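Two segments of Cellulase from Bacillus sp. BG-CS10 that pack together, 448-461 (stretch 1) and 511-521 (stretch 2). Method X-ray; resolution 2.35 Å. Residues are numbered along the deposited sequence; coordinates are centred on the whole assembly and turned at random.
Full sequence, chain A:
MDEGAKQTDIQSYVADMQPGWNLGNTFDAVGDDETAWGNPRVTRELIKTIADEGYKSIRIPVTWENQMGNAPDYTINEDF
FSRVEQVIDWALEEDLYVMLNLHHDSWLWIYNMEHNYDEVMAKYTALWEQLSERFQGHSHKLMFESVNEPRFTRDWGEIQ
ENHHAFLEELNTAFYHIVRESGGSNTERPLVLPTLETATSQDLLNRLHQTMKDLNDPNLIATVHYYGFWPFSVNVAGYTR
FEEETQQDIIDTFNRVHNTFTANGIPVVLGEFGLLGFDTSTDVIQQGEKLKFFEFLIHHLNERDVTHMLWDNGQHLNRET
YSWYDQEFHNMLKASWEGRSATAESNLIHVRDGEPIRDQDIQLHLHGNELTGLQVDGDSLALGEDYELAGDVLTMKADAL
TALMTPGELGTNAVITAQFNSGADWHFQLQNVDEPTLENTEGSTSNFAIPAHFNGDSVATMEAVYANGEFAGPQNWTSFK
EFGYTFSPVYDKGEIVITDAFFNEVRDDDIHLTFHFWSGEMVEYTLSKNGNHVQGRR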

# COMPACT_ATOMS: atom_id res chain seq x y z
N ALA A 448 16.46 -23.18 5.59
CA ALA A 448 15.06 -23.41 5.28
C ALA A 448 14.56 -24.70 5.92
O ALA A 448 15.17 -25.76 5.78
CB ALA A 448 14.85 -23.45 3.77
N ILE A 449 13.45 -24.60 6.63
CA ILE A 449 12.76 -25.75 7.20
C ILE A 449 11.88 -26.43 6.17
O ILE A 449 10.95 -25.81 5.67
CB ILE A 449 11.90 -25.33 8.39
CG1 ILE A 449 12.73 -24.54 9.40
CG2 ILE A 449 11.23 -26.55 9.02
CD1 ILE A 449 11.91 -23.71 10.36
N PRO A 450 12.16 -27.70 5.85
CA PRO A 450 11.25 -28.44 4.97
C PRO A 450 9.85 -28.48 5.58
O PRO A 450 9.69 -28.77 6.76
CB PRO A 450 11.88 -29.84 4.91
CG PRO A 450 13.32 -29.62 5.22
CD PRO A 450 13.35 -28.49 6.21
N ALA A 451 8.85 -28.16 4.77
CA ALA A 451 7.51 -27.96 5.29
C ALA A 451 6.46 -28.72 4.49
O ALA A 451 6.46 -28.68 3.26
CB ALA A 451 7.17 -26.48 5.32
N HIS A 452 5.58 -29.40 5.20
CA HIS A 452 4.39 -29.97 4.59
C HIS A 452 3.22 -29.09 4.99
O HIS A 452 2.65 -29.24 6.07
CB HIS A 452 4.17 -31.42 5.05
CG HIS A 452 5.29 -32.34 4.68
ND1 HIS A 452 5.50 -32.79 3.39
CD2 HIS A 452 6.27 -32.90 5.43
CE1 HIS A 452 6.55 -33.58 3.37
NE2 HIS A 452 7.04 -33.67 4.59
N PHE A 453 2.87 -28.15 4.11
CA PHE A 453 1.86 -27.15 4.42
C PHE A 453 0.46 -27.76 4.47
O PHE A 453 -0.41 -27.27 5.20
CB PHE A 453 1.91 -26.01 3.39
CG PHE A 453 3.15 -25.16 3.48
CD1 PHE A 453 3.32 -24.27 4.53
CD2 PHE A 453 4.15 -25.26 2.52
CE1 PHE A 453 4.46 -23.50 4.63
CE2 PHE A 453 5.29 -24.48 2.61
CZ PHE A 453 5.45 -23.60 3.66
N ASN A 454 0.26 -28.83 3.70
CA ASN A 454 -0.99 -29.58 3.72
C ASN A 454 -2.24 -28.70 3.54
O ASN A 454 -3.20 -28.83 4.29
CB ASN A 454 -1.10 -30.36 5.03
CG ASN A 454 -0.05 -31.44 5.14
OD1 ASN A 454 0.44 -31.93 4.12
ND2 ASN A 454 0.30 -31.83 6.36
N GLY A 455 -2.20 -27.81 2.56
CA GLY A 455 -3.34 -26.96 2.26
C GLY A 455 -3.51 -25.78 3.20
O GLY A 455 -4.46 -25.00 3.07
N ASP A 456 -2.60 -25.62 4.15
CA ASP A 456 -2.70 -24.53 5.12
C ASP A 456 -1.75 -23.39 4.74
O ASP A 456 -0.91 -23.56 3.86
CB ASP A 456 -2.40 -25.05 6.52
CG ASP A 456 -3.18 -24.33 7.59
OD1 ASP A 456 -3.65 -23.19 7.33
OD2 ASP A 456 -3.32 -24.89 8.70
N SER A 457 -1.89 -22.24 5.39
CA SER A 457 -1.02 -21.10 5.08
C SER A 457 -0.54 -20.39 6.34
O SER A 457 -1.30 -20.21 7.30
CB SER A 457 -1.73 -20.11 4.14
OG SER A 457 -2.95 -19.63 4.70
N VAL A 458 0.74 -20.00 6.34
CA VAL A 458 1.35 -19.36 7.49
C VAL A 458 0.89 -17.92 7.64
O VAL A 458 1.04 -17.10 6.73
CB VAL A 458 2.89 -19.37 7.39
CG1 VAL A 458 3.51 -18.72 8.61
CG2 VAL A 458 3.40 -20.80 7.24
N ALA A 459 0.32 -17.62 8.80
CA ALA A 459 -0.10 -16.26 9.13
C ALA A 459 1.08 -15.51 9.73
O ALA A 459 1.40 -14.40 9.30
CB ALA A 459 -1.27 -16.28 10.10
N THR A 460 1.74 -16.12 10.71
CA THR A 460 2.86 -15.45 11.36
C THR A 460 3.74 -16.42 12.16
O THR A 460 3.50 -17.62 12.14
CB THR A 460 2.37 -14.32 12.30
OG1 THR A 460 3.50 -13.65 12.86
CG2 THR A 460 1.49 -14.88 13.42
N MSE A 461 4.75 -15.89 12.83
CA MSE A 461 5.74 -16.72 13.52
C MSE A 461 6.23 -16.05 14.81
O MSE A 461 6.64 -14.89 14.79
CB MSE A 461 6.95 -17.02 12.61
CG MSE A 461 8.04 -17.85 13.29
SE MSE A 461 9.76 -17.98 12.35
CE MSE A 461 10.51 -16.24 12.78
N HIS A 511 12.82 -21.23 20.37
CA HIS A 511 11.53 -21.84 20.13
C HIS A 511 10.72 -20.98 19.17
O HIS A 511 10.40 -19.83 19.46
CB HIS A 511 10.77 -22.04 21.45
CG HIS A 511 11.40 -23.05 22.36
ND1 HIS A 511 12.64 -22.87 22.92
CD2 HIS A 511 10.96 -24.25 22.80
CE1 HIS A 511 12.94 -23.91 23.67
NE2 HIS A 511 11.94 -24.76 23.62
N LEU A 512 10.42 -21.56 18.01
CA LEU A 512 9.56 -20.93 17.01
C LEU A 512 8.15 -21.52 17.10
O LEU A 512 7.97 -22.74 17.25
CB LEU A 512 10.10 -21.12 15.59
CG LEU A 512 11.57 -20.80 15.29
CD1 LEU A 512 11.92 -21.18 13.85
CD2 LEU A 512 11.88 -19.34 15.55
N THR A 513 7.16 -20.64 17.00
CA THR A 513 5.77 -21.05 16.94
C THR A 513 5.14 -20.51 15.67
O THR A 513 4.92 -19.31 15.57
CB THR A 513 4.97 -20.54 18.15
OG1 THR A 513 5.62 -20.92 19.36
CG2 THR A 513 3.54 -21.09 18.13
N PHE A 514 4.85 -21.38 14.71
CA PHE A 514 4.18 -20.93 13.50
C PHE A 514 2.65 -20.93 13.66
O PHE A 514 2.05 -21.95 14.01
CB PHE A 514 4.59 -21.79 12.31
CG PHE A 514 6.03 -21.64 11.93
CD1 PHE A 514 6.43 -20.64 11.06
CD2 PHE A 514 7.00 -22.49 12.45
CE1 PHE A 514 7.76 -20.49 10.70
CE2 PHE A 514 8.33 -22.36 12.11
CZ PHE A 514 8.72 -21.35 11.23
N HIS A 515 2.06 -19.76 13.43
CA HIS A 515 0.61 -19.59 13.43
C HIS A 515 0.06 -19.64 12.01
O HIS A 515 0.45 -18.83 11.14
CB HIS A 515 0.20 -18.25 14.07
CG HIS A 515 0.62 -18.10 15.51
ND1 HIS A 515 -0.29 -17.91 16.53
CD2 HIS A 515 1.85 -18.09 16.09
CE1 HIS A 515 0.36 -17.80 17.67
NE2 HIS A 515 1.66 -17.91 17.43
N PHE A 516 -0.84 -20.60 11.79
CA PHE A 516 -1.51 -20.81 10.50
C PHE A 516 -2.92 -20.25 10.52
O PHE A 516 -3.52 -20.09 11.58
CB PHE A 516 -1.55 -22.31 10.16
CG PHE A 516 -0.21 -22.90 9.88
CD1 PHE A 516 0.63 -23.27 10.91
CD2 PHE A 516 0.20 -23.09 8.57
CE1 PHE A 516 1.88 -23.81 10.64
CE2 PHE A 516 1.45 -23.64 8.30
CZ PHE A 516 2.28 -24.00 9.34
N TRP A 517 -3.47 -19.97 9.34
CA TRP A 517 -4.79 -19.36 9.23
C TRP A 517 -5.94 -20.33 9.53
O TRP A 517 -7.07 -19.90 9.75
CB TRP A 517 -4.97 -18.75 7.84
CG TRP A 517 -4.33 -17.41 7.77
CD1 TRP A 517 -3.18 -17.08 7.09
CD2 TRP A 517 -4.76 -16.23 8.44
NE1 TRP A 517 -2.89 -15.75 7.29
CE2 TRP A 517 -3.85 -15.20 8.12
CE3 TRP A 517 -5.84 -15.93 9.28
CZ2 TRP A 517 -3.98 -13.90 8.60
CZ3 TRP A 517 -5.97 -14.64 9.76
CH2 TRP A 517 -5.05 -13.64 9.42
N SER A 518 -5.66 -21.62 9.54
CA SER A 518 -6.63 -22.61 9.98
C SER A 518 -6.88 -22.51 11.49
O SER A 518 -7.92 -22.92 11.99
CB SER A 518 -6.14 -24.01 9.66
OG SER A 518 -5.07 -24.35 10.52
N GLY A 519 -5.90 -21.95 12.20
CA GLY A 519 -5.92 -21.94 13.65
C GLY A 519 -4.84 -22.85 14.21
O GLY A 519 -4.53 -22.78 15.40
N GLU A 520 -4.27 -23.70 13.36
CA GLU A 520 -3.20 -24.59 13.80
C GLU A 520 -1.95 -23.83 14.22
O GLU A 520 -1.64 -22.77 13.69
CB GLU A 520 -2.83 -25.58 12.69
CG GLU A 520 -3.84 -26.70 12.50
CD GLU A 520 -3.90 -27.64 13.69
OE1 GLU A 520 -2.86 -27.85 14.35
OE2 GLU A 520 -4.99 -28.17 13.96
N MSE A 521 -1.25 -24.38 15.20
CA MSE A 521 0.03 -23.83 15.60
C MSE A 521 1.05 -24.94 15.63
O MSE A 521 0.80 -26.00 16.19
CB MSE A 521 -0.06 -23.15 16.96
CG MSE A 521 -1.11 -22.06 17.03
SE MSE A 521 -1.00 -21.11 18.72
CE MSE A 521 -2.71 -20.18 18.66

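Two strands of one chain, 458-461 and 511-516, lie side by side and run antiparallel, their axes approaching to 4.5 Å. Together the two stretches bury 771 Å² of surface. The pairing is not perfectly regular: a bulge interrupts it. Val458 lies across from Phe516, with 4.4 Å between their CA atoms, and Met461 lies across from Phe514; between them Thr460 pairs with His515, so that Ala459 is an extra residue on its strand, a beta bulge. Its psi of -50° bends the chain enough for two successive amides to converge on one carbonyl: Ala459 N donates to His515 O at 2.6 Å and Thr460 N donates to the same His515 O at 3.0 Å. The pair is completed by His515 N, which donates to Thr460 O at 2.9 Å. Just beyond the strand, Trp517 N gives a hydrogen bond of 3.0 Å to Ser457 O, a carbonyl that also receives a CA-H...O contact from Phe516 CA at 3.3 Å.

The bulge turns the CB of Ala459 toward the other stretch, where the indole of Trp517 lies flat to receive it. The methyl sits over the face of the five-membered ring, with Ala459 CB 3.5 Å from the ring centroid in a CH-pi contact, and Ala459 CB comes within 3.4 Å of Trp517 CE2. A single methyl is a bump that suits so close a seat, while the broad indole offers a flat surface for it. At the indole's edge stands Ser457, its OG 3.5 Å from Trp517 CD1.

Met461 and Phe514 share a face of the sheet. The selenomethionine's CG lies over the face of the Phe514 ring, 4.1 Å from its centroid, and SE reaches Phe514 CE1 at 3.6 Å and Leu512 CD2 at 4.1 Å. A long, flexible side chain can thus follow the ring and still touch the leucine beyond. Val458 CG1 meets the edge of the same ring, 4.3 Å from Phe514 CD1, and Ile449, from the preceding strand of stretch 1, brings its CD1 to 4.1 Å from Phe514 CZ. Although the CA-to-CB bond of Val458 points away from stretch 2, its branched end still touches two rings, for its CG2 lies 3.6 Å from Phe516 CE2. Phe453 adds an edge contact, its CD1 4.3 Å from Phe516 CE2. These buried apolar groups make a continuous oily layer.

Beyond the strands, two turns meet through Asp456. A type I' turn from Phe453 to Asp456, with Asn454 and Gly455 at positive phi, delivers the carboxylate to the type I turn from Phe516 to Gly519. Ser518 OG donates to Asp456 OD2 at 2.6 Å, and Ser518 N adds a weak bond of 3.4 Å to Asp456 OD1. The short serine can use hydroxyl and amide together on the two carboxylate oxygens, and its OG also accepts from Glu520 N at 3.0 Å.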